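Local structure of putative phenazine biosynthesis PhzC/PhzF protein (Clostridium difficile, 4DUN) at residues L60-L71 against F96-E104. The protein is a member of the PhzF family and probably acts as an isomerase, although its substrate is not established. Numbering follows the deposited sequence.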
ATOM      1  N   LEU A  60     -13.985   9.804  15.468  1.00 16.23           N
ATOM      2  CA  LEU A  60     -12.844   9.115  14.850  1.00 15.63           C
ATOM      3  C   LEU A  60     -13.296   7.797  14.248  1.00 19.60           C
ATOM      4  O   LEU A  60     -13.908   6.986  14.945  1.00 19.51           O
ATOM      5  CB  LEU A  60     -11.719   8.890  15.894  1.00 14.92           C
ATOM      6  CG  LEU A  60     -10.509   7.977  15.512  1.00 18.26           C
ATOM      7  CD1 LEU A  60      -9.700   8.565  14.333  1.00 19.73           C
ATOM      8  CD2 LEU A  60      -9.599   7.700  16.734  1.00 18.47           C
ATOM      9  N   ARG A  61     -13.020   7.638  12.954  1.00 15.54           N
ATOM     10  CA  ARG A  61     -13.180   6.378  12.239  1.00 14.37           C
ATOM     11  C   ARG A  61     -11.868   5.911  11.582  1.00 18.85           C
ATOM     12  O   ARG A  61     -11.036   6.684  11.306  1.00 18.12           O
ATOM     13  CB  ARG A  61     -14.286   6.444  11.180  1.00 13.61           C
ATOM     14  CG  ARG A  61     -15.655   6.843  11.690  1.00 16.23           C
ATOM     15  CD  ARG A  61     -16.663   7.025  10.544  1.00 17.15           C
ATOM     16  NE  ARG A  61     -17.983   7.498  10.944  1.00 20.59           N
ATOM     17  CZ  ARG A  61     -19.044   6.711  11.041  1.00 27.91           C
ATOM     18  NH1 ARG A  61     -18.943   5.441  10.788  1.00 22.63           N
ATOM     19  NH2 ARG A  61     -20.212   7.186  11.381  1.00 21.52           N
ATOM     20  N   TRP A  62     -11.758   4.625  11.378  1.00 15.96           N
ATOM     21  CA  TRP A  62     -10.614   4.044  10.725  1.00 16.05           C
ATOM     22  C   TRP A  62     -11.054   3.122   9.607  1.00 18.24           C
ATOM     23  O   TRP A  62     -11.962   2.363   9.754  1.00 16.52           O
ATOM     24  CB  TRP A  62      -9.736   3.237  11.677  1.00 15.83           C
ATOM     25  CG  TRP A  62      -9.557   3.752  13.057  1.00 16.25           C
ATOM     26  CD1 TRP A  62      -8.535   4.503  13.516  1.00 18.73           C
ATOM     27  CD2 TRP A  62     -10.399   3.516  14.165  1.00 16.23           C
ATOM     28  NE1 TRP A  62      -8.674   4.744  14.815  1.00 17.61           N
ATOM     29  CE2 TRP A  62      -9.831   4.175  15.252  1.00 20.12           C
ATOM     30  CE3 TRP A  62     -11.585   2.824  14.342  1.00 18.16           C
ATOM     31  CZ2 TRP A  62     -10.383   4.146  16.487  1.00 19.75           C
ATOM     32  CZ3 TRP A  62     -12.137   2.822  15.558  1.00 19.76           C
ATOM     33  CH2 TRP A  62     -11.547   3.475  16.618  1.00 19.98           C
ATOM     34  N   PHE A  63     -10.318   3.193   8.513  1.00 16.04           N
ATOM     35  CA  PHE A  63     -10.565   2.358   7.350  1.00 15.95           C
ATOM     36  C   PHE A  63      -9.281   1.719   6.889  1.00 19.21           C
ATOM     37  O   PHE A  63      -8.269   2.411   6.739  1.00 17.93           O
ATOM     38  CB  PHE A  63     -11.124   3.217   6.207  1.00 17.26           C
ATOM     39  CG  PHE A  63     -12.546   3.659   6.372  1.00 17.93           C
ATOM     40  CD1 PHE A  63     -12.871   4.710   7.234  1.00 20.25           C
ATOM     41  CD2 PHE A  63     -13.564   3.076   5.625  1.00 20.29           C
ATOM     42  CE1 PHE A  63     -14.196   5.142   7.363  1.00 21.35           C
ATOM     43  CE2 PHE A  63     -14.887   3.521   5.751  1.00 22.94           C
ATOM     44  CZ  PHE A  63     -15.190   4.545   6.628  1.00 20.19           C
ATOM     45  N   THR A  64      -9.324   0.414   6.616  1.00 17.45           N
ATOM     46  CA  THR A  64      -8.199  -0.232   5.942  1.00 16.98           C
ATOM     47  C   THR A  64      -8.412   0.089   4.441  1.00 19.31           C
ATOM     48  O   THR A  64      -9.484   0.605   4.099  1.00 18.52           O
ATOM     49  CB  THR A  64      -8.185  -1.759   6.201  1.00 18.98           C
ATOM     50  OG1 THR A  64      -9.315  -2.322   5.528  1.00 19.53           O
ATOM     51  CG2 THR A  64      -8.165  -2.129   7.699  1.00 20.57           C
ATOM     52  N   PRO A  65      -7.535  -0.331   3.510  1.00 17.57           N
ATOM     53  CA  PRO A  65      -7.836  -0.104   2.080  1.00 19.32           C
ATOM     54  C   PRO A  65      -9.093  -0.865   1.589  1.00 24.35           C
ATOM     55  O   PRO A  65      -9.546  -0.626   0.464  1.00 24.47           O
ATOM     56  CB  PRO A  65      -6.583  -0.647   1.385  1.00 21.02           C
ATOM     57  CG  PRO A  65      -5.482  -0.460   2.413  1.00 23.36           C
ATOM     58  CD  PRO A  65      -6.178  -0.897   3.685  1.00 19.01           C
ATOM     59  N   LYS A  66      -9.653  -1.773   2.430  1.00 21.04           N
ATOM     60  CA  LYS A  66     -10.796  -2.614   2.069  1.00 22.49           C
ATOM     61  C   LYS A  66     -12.096  -2.388   2.861  1.00 24.89           C
ATOM     62  O   LYS A  66     -13.171  -2.656   2.304  1.00 24.41           O
ATOM     63  CB  LYS A  66     -10.406  -4.100   2.246  1.00 26.83           C
ATOM     64  CG  LYS A  66      -9.380  -4.603   1.235  1.00 39.54           C
ATOM     65  CD  LYS A  66      -9.378  -6.128   1.194  1.00 55.71           C
ATOM     66  CE  LYS A  66      -8.404  -6.693   0.190  1.00 70.57           C
ATOM     67  NZ  LYS A  66      -7.016  -6.725   0.719  1.00 80.94           N
ATOM     68  N   ALA A  67     -12.026  -1.999   4.154  1.00 19.41           N
ATOM     69  CA  ALA A  67     -13.234  -1.878   4.972  1.00 19.98           C
ATOM     70  C   ALA A  67     -13.074  -0.945   6.145  1.00 20.66           C
ATOM     71  O   ALA A  67     -11.953  -0.695   6.607  1.00 20.36           O
ATOM     72  CB  ALA A  67     -13.637  -3.255   5.500  1.00 21.90           C
ATOM     73  N   GLU A  68     -14.212  -0.502   6.692  1.00 17.57           N
ATOM     74  CA  GLU A  68     -14.202   0.252   7.934  1.00 17.42           C
ATOM     75  C   GLU A  68     -13.999  -0.731   9.091  1.00 23.05           C
ATOM     76  O   GLU A  68     -14.510  -1.847   9.032  1.00 23.77           O
ATOM     77  CB  GLU A  68     -15.503   1.022   8.102  1.00 18.55           C
ATOM     78  CG  GLU A  68     -15.444   1.959   9.296  1.00 22.28           C
ATOM     79  CD  GLU A  68     -16.678   2.790   9.586  1.00 24.39           C
ATOM     80  OE1 GLU A  68     -17.664   2.701   8.819  1.00 22.44           O
ATOM     81  OE2 GLU A  68     -16.626   3.584  10.555  1.00 22.28           O
ATOM     82  N   ILE A  69     -13.221  -0.348  10.108  1.00 19.73           N
ATOM     83  CA  ILE A  69     -12.962  -1.229  11.256  1.00 18.53           C
ATOM     84  C   ILE A  69     -13.470  -0.532  12.509  1.00 21.70           C
ATOM     85  O   ILE A  69     -13.693   0.688  12.484  1.00 20.62           O
ATOM     86  CB  ILE A  69     -11.483  -1.680  11.346  1.00 20.62           C
ATOM     87  CG1 ILE A  69     -10.522  -0.467  11.463  1.00 19.33           C
ATOM     88  CG2 ILE A  69     -11.146  -2.614  10.167  1.00 20.28           C
ATOM     89  CD1 ILE A  69      -9.078  -0.825  11.756  1.00 21.51           C
ATOM     90  N   ASP A  70     -13.662  -1.295  13.599  1.00 20.09           N
ATOM     91  CA  ASP A  70     -14.270  -0.733  14.811  1.00 21.63           C
ATOM     92  C   ASP A  70     -13.298  -0.363  15.927  1.00 24.58           C
ATOM     93  O   ASP A  70     -13.715   0.231  16.928  1.00 23.29           O
ATOM     94  CB  ASP A  70     -15.321  -1.708  15.357  1.00 24.98           C
ATOM     95  CG  ASP A  70     -16.487  -1.912  14.405  1.00 34.92           C
ATOM     96  OD1 ASP A  70     -16.787  -0.979  13.616  1.00 34.35           O
ATOM     97  OD2 ASP A  70     -17.068  -3.014  14.413  1.00 38.12           O
ATOM     98  N   LEU A  71     -12.027  -0.726  15.786  1.00 20.59           N
ATOM     99  CA  LEU A  71     -11.023  -0.393  16.789  1.00 21.13           C
ATOM    100  C   LEU A  71      -9.655  -0.419  16.155  1.00 22.87           C
ATOM    101  O   LEU A  71      -9.372  -1.305  15.343  1.00 21.89           O
ATOM    102  CB  LEU A  71     -11.072  -1.377  17.978  1.00 22.44           C
ATOM    103  CG  LEU A  71     -10.494  -0.896  19.317  1.00 28.69           C
ATOM    104  CD1 LEU A  71     -11.294   0.286  19.900  1.00 29.68           C
ATOM    105  CD2 LEU A  71     -10.516  -2.015  20.336  1.00 32.38           C
ATOM    106  N   PHE A  96     -11.778  10.831  21.816  1.00 19.01           N
ATOM    107  CA  PHE A  96     -12.345  10.447  20.519  1.00 18.63           C
ATOM    108  C   PHE A  96     -13.611   9.639  20.697  1.00 23.96           C
ATOM    109  O   PHE A  96     -13.629   8.718  21.510  1.00 23.33           O
ATOM    110  CB  PHE A  96     -11.357   9.593  19.719  1.00 19.35           C
ATOM    111  CG  PHE A  96     -10.079  10.261  19.286  1.00 18.88           C
ATOM    112  CD1 PHE A  96     -10.087  11.230  18.286  1.00 20.72           C
ATOM    113  CD2 PHE A  96      -8.852   9.844  19.797  1.00 20.09           C
ATOM    114  CE1 PHE A  96      -8.895  11.807  17.837  1.00 21.22           C
ATOM    115  CE2 PHE A  96      -7.654  10.393  19.316  1.00 21.93           C
ATOM    116  CZ  PHE A  96      -7.686  11.376  18.344  1.00 20.29           C
ATOM    117  N   PHE A  97     -14.645   9.936  19.895  1.00 21.27           N
ATOM    118  CA  PHE A  97     -15.869   9.154  19.879  1.00 20.61           C
ATOM    119  C   PHE A  97     -15.827   8.259  18.656  1.00 21.50           C
ATOM    120  O   PHE A  97     -15.676   8.740  17.532  1.00 19.86           O
ATOM    121  CB  PHE A  97     -17.108  10.046  19.935  1.00 23.35           C
ATOM    122  CG  PHE A  97     -17.243  10.665  21.308  1.00 26.24           C
ATOM    123  CD1 PHE A  97     -16.749  11.937  21.566  1.00 31.43           C
ATOM    124  CD2 PHE A  97     -17.776   9.935  22.367  1.00 28.66           C
ATOM    125  CE1 PHE A  97     -16.820  12.486  22.856  1.00 34.01           C
ATOM    126  CE2 PHE A  97     -17.867  10.491  23.648  1.00 32.91           C
ATOM    127  CZ  PHE A  97     -17.389  11.762  23.882  1.00 32.11           C
ATOM    128  N   THR A  98     -15.883   6.932  18.888  1.00 18.71           N
ATOM    129  CA  THR A  98     -15.715   5.915  17.848  1.00 17.40           C
ATOM    130  C   THR A  98     -16.839   4.868  17.851  1.00 21.07           C
ATOM    131  O   THR A  98     -17.679   4.859  18.751  1.00 21.52           O
ATOM    132  CB  THR A  98     -14.372   5.167  18.061  1.00 21.39           C
ATOM    133  OG1 THR A  98     -14.529   4.185  19.102  1.00 21.06           O
ATOM    134  CG2 THR A  98     -13.180   6.123  18.359  1.00 21.02           C
ATOM    135  N   GLN A  99     -16.749   3.904  16.917  1.00 18.14           N
ATOM    136  CA  GLN A  99     -17.670   2.752  16.802  1.00 19.93           C
ATOM    137  C   GLN A  99     -17.669   1.925  18.086  1.00 24.15           C
ATOM    138  O   GLN A  99     -18.654   1.252  18.368  1.00 24.32           O
ATOM    139  CB  GLN A  99     -17.234   1.836  15.644  1.00 20.52           C
ATOM    140  CG  GLN A  99     -17.414   2.437  14.254  1.00 27.81           C
ATOM    141  CD  GLN A  99     -18.822   2.338  13.740  1.00 36.17           C
ATOM    142  OE1 GLN A  99     -19.761   1.963  14.455  1.00 31.25           O
ATOM    143  NE2 GLN A  99     -18.995   2.670  12.475  1.00 28.01           N
ATOM    144  N   SER A 100     -16.533   1.930  18.816  1.00 22.13           N
ATOM    145  CA  SER A 100     -16.352   1.152  20.056  1.00 23.89           C
ATOM    146  C   SER A 100     -16.405   2.015  21.329  1.00 30.29           C
ATOM    147  O   SER A 100     -15.948   1.588  22.387  1.00 32.04           O
ATOM    148  CB  SER A 100     -15.033   0.382  20.009  1.00 26.29           C
ATOM    149  OG  SER A 100     -15.143  -0.597  18.993  1.00 28.90           O
ATOM    150  N   GLY A 101     -17.003   3.189  21.234  1.00 25.85           N
ATOM    151  CA  GLY A 101     -17.151   4.062  22.389  1.00 25.12           C
ATOM    152  C   GLY A 101     -16.081   5.123  22.480  1.00 26.21           C
ATOM    153  O   GLY A 101     -15.359   5.382  21.512  1.00 23.17           O
ATOM    154  N   LYS A 102     -16.012   5.771  23.635  1.00 22.42           N
ATOM    155  CA  LYS A 102     -15.069   6.862  23.844  1.00 21.66           C
ATOM    156  C   LYS A 102     -13.652   6.338  24.090  1.00 24.69           C
ATOM    157  O   LYS A 102     -13.466   5.444  24.916  1.00 25.19           O
ATOM    158  CB  LYS A 102     -15.525   7.736  25.024  1.00 24.11           C
ATOM    159  CG  LYS A 102     -14.633   8.961  25.258  1.00 26.84           C
ATOM    160  CD  LYS A 102     -15.249   9.968  26.247  1.00 32.94           C
ATOM    161  CE  LYS A 102     -15.080   9.633  27.696  1.00 42.89           C
ATOM    162  NZ  LYS A 102     -15.337  10.830  28.541  1.00 55.53           N
ATOM    163  N   LEU A 103     -12.665   6.930  23.413  1.00 19.87           N
ATOM    164  CA  LEU A 103     -11.257   6.593  23.630  1.00 20.04           C
ATOM    165  C   LEU A 103     -10.516   7.831  24.091  1.00 23.27           C
ATOM    166  O   LEU A 103     -10.665   8.915  23.502  1.00 22.24           O
ATOM    167  CB  LEU A 103     -10.576   6.011  22.382  1.00 19.68           C
ATOM    168  CG  LEU A 103     -11.206   4.790  21.713  1.00 24.88           C
ATOM    169  CD1 LEU A 103     -10.493   4.511  20.406  1.00 25.62           C
ATOM    170  CD2 LEU A 103     -11.158   3.559  22.613  1.00 27.45           C
ATOM    171  N   GLU A 104      -9.741   7.698  25.160  0.50 19.02           N
ATOM    172  CA  GLU A 104      -8.947   8.826  25.640  0.50 17.80           C
ATOM    173  C   GLU A 104      -7.473   8.564  25.380  0.50 19.89           C
ATOM    174  O   GLU A 104      -7.011   7.440  25.549  0.50 18.64           O
ATOM    175  CB  GLU A 104      -9.183   9.101  27.133  0.50 20.00           C
ATOM    176  CG  GLU A 104      -8.470  10.356  27.612  0.50 26.59           C
ATOM    177  CD  GLU A 104      -8.978  10.934  28.913  0.50 41.65           C
ATOM    178  OE1 GLU A 104      -8.294  10.749  29.943  0.50 25.25           O
ATOM    179  OE2 GLU A 104     -10.041  11.594  28.903  0.50 39.66           O
TER
HETATM  180  O   HOH W   1     -15.140   4.633  14.741  1.00 17.55           O
HETATM  181  O   HOH W   2     -20.099   2.724   9.857  1.00 23.11           O
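Leu60 N donates to Phe97 O at 2.9 Å with an N-H...O angle of 168°, a parallel-strand bond between 57-63 and 93-98. At the carbonyl of the same Leu60 a water takes over, donating to Leu60 O and accepting from Gln99 N, and the short axes of 60-63 and 96-98 lie 55° apart.

Apolar contacts involve Leu60, Trp62, Phe96, Thr98 and Leu103. Leu60 CD2 lies over one face of the Phe96 ring, 3.8 Å from its centroid, a CH-pi contact set up by a chi1 of 170° that turns CG away from the backbone N. The Trp62 indole reaches Thr98 with CH2, 3.6 Å from CG2, while Leu103 CD1 meets the indole edge near its plane.

The polar group centres on Glu68 OE2, which accepts twice. Arg61 NH1 bonds to Glu68 OE2 at 3.0 Å, on that oxygen's syn lone pair, as part of a salt bridge. Gln99, its chain bent at chi2, donates from NE2 to Glu68 OE2 at 3.2 Å, almost straight and from above the carboxylate plane. Arg61 NH1 and Gln99 NE2, both donors, lie 3.2 Å apart without bonding to each other; the shared acceptor probably makes this tolerable.

At the type I turn Thr98-Gly101, Ser100 OG donates to Asp70 O at 2.6 Å, from above the carbonyl plane. Thr98 OG1 steadies the turn, accepting from Ser100 N in an ST turn and donating to Gly101 O.

The hairpin of 93-98 and 101-108 thus meets strand 57-63 and the chain returning through 68-71. Helix 73-87 packs on Leu60, Trp62 and Phe96, strand 47-54 flanks Leu60, and Ile69 touches Glu47, the predicted active-site residue.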